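Local coordinates for inositol 2-dehydrogenase/D-chiro-inositol 3-dehydrogenase from Lactobacillus casei, a protein that oxidises myo-inositol and D-chiro-inositol to their keto forms, 2-keto-myo-inositol and 1-keto-D-chiro-inositol, with NAD probably serving as the hydride acceptor, in two crystal structures: PDB 4MIE (chain A, 2.00 Å), residues G18-G23 and A44-D49; PDB 4MIY (chain B, 1.42 Å), residues G6-G11 and A32-D37. One frame, after least-squares fit of the local backbone (RMSD 0.18 Å); residues are numbered along the deposited sequences.

Structure 1 (4MIE); sequences GVIGTG and AVTDID.
Strand 15-20, helix 24-35 and strand 40-46 form the first Rossmann beta-alpha-beta unit, whose parallel strands meet here; past them D47 meets the turn G21-G23, consistent with a GxGxxG motif. V19 N bonds to A44 O, T46 N to V19 O, and G21 N to T46 O at 2.8 Å. On one face T46 CG2 lies beside I20, 4.0 Å from I20 CG2, while T46 OG1 turns to the Y67 carbonyl. On the face that carries V45, the T22 side chain crosses that of V45 at about a right angle, CG2 of T22 4.2 Å from V45 CB. CG of D47 stands anti to the backbone N (chi1 -168°), carrying the carboxylate to the turn. There OD1 of D47 accepts from T22 N at 2.8 Å, on its anti side, 27° out of the carboxylate plane, and OD2 from D49 N at 3.0 Å, an Asx turn. The positive phi of G21 (109°) would press a CB against the carbonyl O of I20, so glycine suits the place.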
# COMPACT_ATOMS: atom_id res chain seq x y z
N GLY A 18 34.96 -8.60 -23.79
CA GLY A 18 34.83 -7.50 -24.71
C GLY A 18 33.40 -6.98 -24.76
O GLY A 18 32.46 -7.74 -24.80
N VAL A 19 33.24 -5.67 -24.78
CA VAL A 19 31.91 -5.09 -24.79
C VAL A 19 31.66 -4.26 -26.04
O VAL A 19 32.33 -3.29 -26.30
CB VAL A 19 31.61 -4.31 -23.47
CG1 VAL A 19 30.26 -3.63 -23.53
CG2 VAL A 19 31.71 -5.20 -22.28
N ILE A 20 30.68 -4.68 -26.81
CA ILE A 20 30.31 -4.01 -28.03
C ILE A 20 29.06 -3.15 -27.85
O ILE A 20 27.96 -3.66 -27.82
CB ILE A 20 30.08 -4.99 -29.15
CG1 ILE A 20 31.32 -5.85 -29.35
CG2 ILE A 20 29.73 -4.29 -30.41
CD1 ILE A 20 31.07 -7.08 -30.06
N GLY A 21 29.27 -1.85 -27.74
CA GLY A 21 28.21 -0.93 -27.43
C GLY A 21 28.34 -0.38 -26.02
O GLY A 21 28.24 -1.10 -25.06
N THR A 22 28.59 0.91 -25.91
CA THR A 22 28.79 1.53 -24.62
C THR A 22 27.83 2.67 -24.37
O THR A 22 28.23 3.74 -23.97
CB THR A 22 30.24 2.00 -24.40
OG1 THR A 22 30.60 2.95 -25.40
CG2 THR A 22 31.17 0.84 -24.45
N GLY A 23 26.57 2.41 -24.65
CA GLY A 23 25.51 3.30 -24.26
C GLY A 23 25.17 3.08 -22.81
O GLY A 23 25.97 2.54 -22.08
N ALA A 44 38.36 -5.04 -23.39
CA ALA A 44 38.17 -4.37 -24.66
C ALA A 44 36.75 -3.83 -24.84
O ALA A 44 35.81 -4.43 -24.41
CB ALA A 44 38.52 -5.29 -25.79
N VAL A 45 36.64 -2.68 -25.50
CA VAL A 45 35.36 -2.12 -25.86
C VAL A 45 35.33 -1.54 -27.26
O VAL A 45 36.35 -1.33 -27.86
CB VAL A 45 34.91 -1.00 -24.91
CG1 VAL A 45 34.84 -1.46 -23.49
CG2 VAL A 45 35.80 0.20 -25.05
N THR A 46 34.12 -1.29 -27.75
CA THR A 46 33.89 -0.52 -28.96
C THR A 46 32.47 0.06 -29.02
O THR A 46 31.57 -0.45 -28.40
CB THR A 46 34.19 -1.34 -30.22
OG1 THR A 46 34.14 -0.51 -31.38
CG2 THR A 46 33.23 -2.44 -30.35
N ASP A 47 32.31 1.13 -29.78
CA ASP A 47 31.01 1.76 -29.98
C ASP A 47 31.08 2.56 -31.27
O ASP A 47 32.14 3.00 -31.66
CB ASP A 47 30.66 2.67 -28.79
CG ASP A 47 29.20 3.12 -28.80
OD1 ASP A 47 28.35 2.43 -28.24
OD2 ASP A 47 28.92 4.17 -29.37
N ILE A 48 29.95 2.75 -31.94
CA ILE A 48 29.94 3.54 -33.16
C ILE A 48 30.43 4.96 -32.91
O ILE A 48 30.91 5.60 -33.80
CB ILE A 48 28.57 3.58 -33.84
CG1 ILE A 48 27.55 4.28 -32.96
CG2 ILE A 48 28.11 2.21 -34.16
CD1 ILE A 48 26.15 4.21 -33.48
N ASP A 49 30.32 5.41 -31.67
CA ASP A 49 30.82 6.69 -31.24
C ASP A 49 32.06 6.46 -30.42
O ASP A 49 31.98 6.13 -29.26
CB ASP A 49 29.73 7.38 -30.42
CG ASP A 49 30.17 8.69 -29.81
OD1 ASP A 49 31.32 9.09 -29.93
OD2 ASP A 49 29.32 9.31 -29.17

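Structure 2 (4MIY); sequences GVIGTG and AVTDID. With NAD (nicotinamide-adenine-dinucleotide), chain C.
In this Rossmann unit the adenosine half of NAD lies against the turn G9-G11 and against D35 and I36, which follow strand 28-34. V7 N bonds to A32 O, T34 N to V7 O, and G9 N to T34 O. T34 CG2 lies beside I8, 3.9 Å from I8 CG2, while T34 OG1 turns to the Y55 carbonyl. On the face that carries V33, the T10 side chain crosses that of V33 at about a right angle, CG2 of T10 4.0 Å from V33 CB. CG of D35 stands anti to the backbone N (chi1 -166°). OD2 of D35 accepts from T10 N at 2.8 Å and, from above the carboxylate plane, T10 OG1 at 3.2 Å; OD1 accepts from D37 N at 2.8 Å, an Asx turn. O3B of NAD donates to D35 OD2 at 2.6 Å and O2B to D35 OD1 at 2.8 Å. The positive phi of G9 (107°) would press a CB against the carbonyl O of I8, so glycine suits the place; at G11 a CB would clash with NAD O5B. CG2 and CD1 of I36 pack on the adenine.

Structure 1 against structure 2
The bonds gained are those to NAD, present in structure 2 alone: its ribose hydroxyls O2B and O3B donate to the carboxylate of D35(B), at 2.8 Å from OD1 and 2.6 Å from OD2. An aspartate suits this place because two acceptor oxygens can take a vicinal diol. D47(A) accepts from T22(A) N and D49(A) N, D35(B) from T10(B) N and D37(B) N, so the ribose bonds come in addition to these, both of which are present with NAD bound. The strand bonds are kept too, including G21(A) N to T46(A) O and G9(B) N to T34(B) O. The CA atoms coincide within the error, and the side chains of V19(A), I20(A), T22(A), V45(A), T46(A) and D49(A) keep their place with their counterparts. NAD also touches I8(B), G9(B), T10(B), G11(B) and I36(B), the glycines letting it come close to the backbone. In structure 1 protein atoms from outside the two segments reach into part of the NAD place, so that NAD could probably not take this pose beside them as they stand.

Structure 2 (4MIY)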
# COMPACT_ATOMS: atom_id res chain seq x y z
N GLY B 6 34.97 -8.52 -23.79
CA GLY B 6 34.77 -7.38 -24.63
C GLY B 6 33.31 -6.92 -24.69
O GLY B 6 32.43 -7.71 -24.74
N VAL B 7 33.11 -5.62 -24.73
CA VAL B 7 31.79 -5.02 -24.81
C VAL B 7 31.62 -4.19 -26.07
O VAL B 7 32.35 -3.30 -26.31
CB VAL B 7 31.50 -4.13 -23.63
CG1 VAL B 7 30.06 -3.65 -23.67
CG2 VAL B 7 31.81 -4.79 -22.32
N ILE B 8 30.60 -4.52 -26.83
CA ILE B 8 30.27 -3.89 -28.07
C ILE B 8 28.99 -3.09 -27.87
O ILE B 8 27.91 -3.63 -27.82
CB ILE B 8 30.05 -4.92 -29.14
CG1 ILE B 8 31.29 -5.79 -29.27
CG2 ILE B 8 29.69 -4.26 -30.47
CD1 ILE B 8 31.01 -6.99 -30.00
N GLY B 9 29.17 -1.79 -27.76
CA GLY B 9 28.10 -0.88 -27.49
C GLY B 9 28.25 -0.41 -26.09
O GLY B 9 27.94 -1.14 -25.17
N THR B 10 28.70 0.80 -25.91
CA THR B 10 28.89 1.33 -24.59
C THR B 10 27.95 2.51 -24.30
O THR B 10 28.37 3.57 -23.96
CB THR B 10 30.35 1.73 -24.36
OG1 THR B 10 30.72 2.73 -25.28
CG2 THR B 10 31.24 0.56 -24.61
N GLY B 11 26.68 2.27 -24.42
CA GLY B 11 25.69 3.26 -24.07
C GLY B 11 25.21 3.00 -22.67
O GLY B 11 25.96 2.60 -21.83
N ALA B 32 38.30 -4.91 -23.41
CA ALA B 32 38.12 -4.28 -24.71
C ALA B 32 36.72 -3.72 -24.81
O ALA B 32 35.82 -4.24 -24.21
CB ALA B 32 38.34 -5.23 -25.79
N VAL B 33 36.58 -2.68 -25.61
CA VAL B 33 35.30 -2.06 -25.89
C VAL B 33 35.29 -1.51 -27.30
O VAL B 33 36.32 -1.21 -27.84
CB VAL B 33 34.97 -0.88 -24.90
CG1 VAL B 33 34.87 -1.35 -23.54
CG2 VAL B 33 36.00 0.17 -24.94
N THR B 34 34.11 -1.40 -27.87
CA THR B 34 33.92 -0.65 -29.09
C THR B 34 32.53 -0.04 -29.14
O THR B 34 31.59 -0.58 -28.62
CB THR B 34 34.18 -1.51 -30.34
OG1 THR B 34 34.15 -0.69 -31.51
CG2 THR B 34 33.19 -2.60 -30.51
N ASP B 35 32.41 1.10 -29.81
CA ASP B 35 31.15 1.77 -29.99
C ASP B 35 31.27 2.52 -31.34
O ASP B 35 32.35 2.91 -31.70
CB ASP B 35 30.97 2.73 -28.82
CG ASP B 35 29.54 3.26 -28.67
OD1 ASP B 35 29.16 4.14 -29.42
OD2 ASP B 35 28.80 2.83 -27.79
N ILE B 36 30.21 2.68 -32.09
CA ILE B 36 30.32 3.53 -33.27
C ILE B 36 30.50 4.95 -32.93
O ILE B 36 30.84 5.73 -33.80
CB ILE B 36 29.13 3.45 -34.14
CG1 ILE B 36 27.90 3.98 -33.40
CG2 ILE B 36 29.00 2.09 -34.69
CD1 ILE B 36 26.65 3.75 -34.12
N ASP B 37 30.28 5.30 -31.68
CA ASP B 37 30.62 6.57 -31.14
C ASP B 37 31.87 6.42 -30.34
O ASP B 37 31.85 6.20 -29.17
CB ASP B 37 29.48 7.13 -30.30
CG ASP B 37 29.80 8.46 -29.62
OD1 ASP B 37 30.93 8.89 -29.58
OD2 ASP B 37 28.89 9.06 -29.07
PA NAD C . 21.85 3.27 -26.02
O1A NAD C . 21.37 3.92 -27.23
O2A NAD C . 22.14 3.98 -24.86
O5B NAD C . 23.27 2.61 -26.25
C5B NAD C . 23.61 1.85 -27.33
C4B NAD C . 25.08 2.11 -27.69
O4B NAD C . 25.34 1.33 -28.82
C3B NAD C . 25.38 3.51 -28.20
O3B NAD C . 26.48 4.00 -27.56
C2B NAD C . 25.59 3.37 -29.68
O2B NAD C . 26.49 4.32 -30.20
C1B NAD C . 26.18 2.01 -29.77
N9A NAD C . 26.03 1.36 -31.05
C8A NAD C . 25.02 1.37 -31.86
N7A NAD C . 25.19 0.57 -32.90
C5A NAD C . 26.38 0.02 -32.75
C6A NAD C . 27.23 -0.90 -33.48
N6A NAD C . 26.88 -1.47 -34.61
N1A NAD C . 28.37 -1.22 -32.93
C2A NAD C . 28.79 -0.72 -31.82
N3A NAD C . 28.10 0.14 -31.13
C4A NAD C . 26.90 0.53 -31.54
O3 NAD C . 20.83 2.08 -25.83
PN NAD C . 20.73 1.06 -24.55
O1N NAD C . 19.63 1.50 -23.70
O2N NAD C . 21.95 1.07 -23.83
O5D NAD C . 20.25 -0.26 -25.13
C5D NAD C . 21.19 -1.12 -25.72
C4D NAD C . 20.65 -2.50 -25.87
O4D NAD C . 20.35 -2.97 -24.57
C3D NAD C . 19.38 -2.51 -26.67
O3D NAD C . 19.35 -3.69 -27.41
C2D NAD C . 18.35 -2.51 -25.55
O2D NAD C . 17.21 -3.10 -26.06
C1D NAD C . 19.01 -3.38 -24.52
N1N NAD C . 18.45 -3.18 -23.18
C2N NAD C . 17.95 -4.21 -22.51
C3N NAD C . 17.36 -4.09 -21.27
C7N NAD C . 16.82 -5.29 -20.54
O7N NAD C . 17.20 -6.39 -20.78
N7N NAD C . 15.97 -5.05 -19.63
C4N NAD C . 17.36 -2.83 -20.68
C5N NAD C . 17.90 -1.79 -21.41
C6N NAD C . 18.43 -1.99 -22.66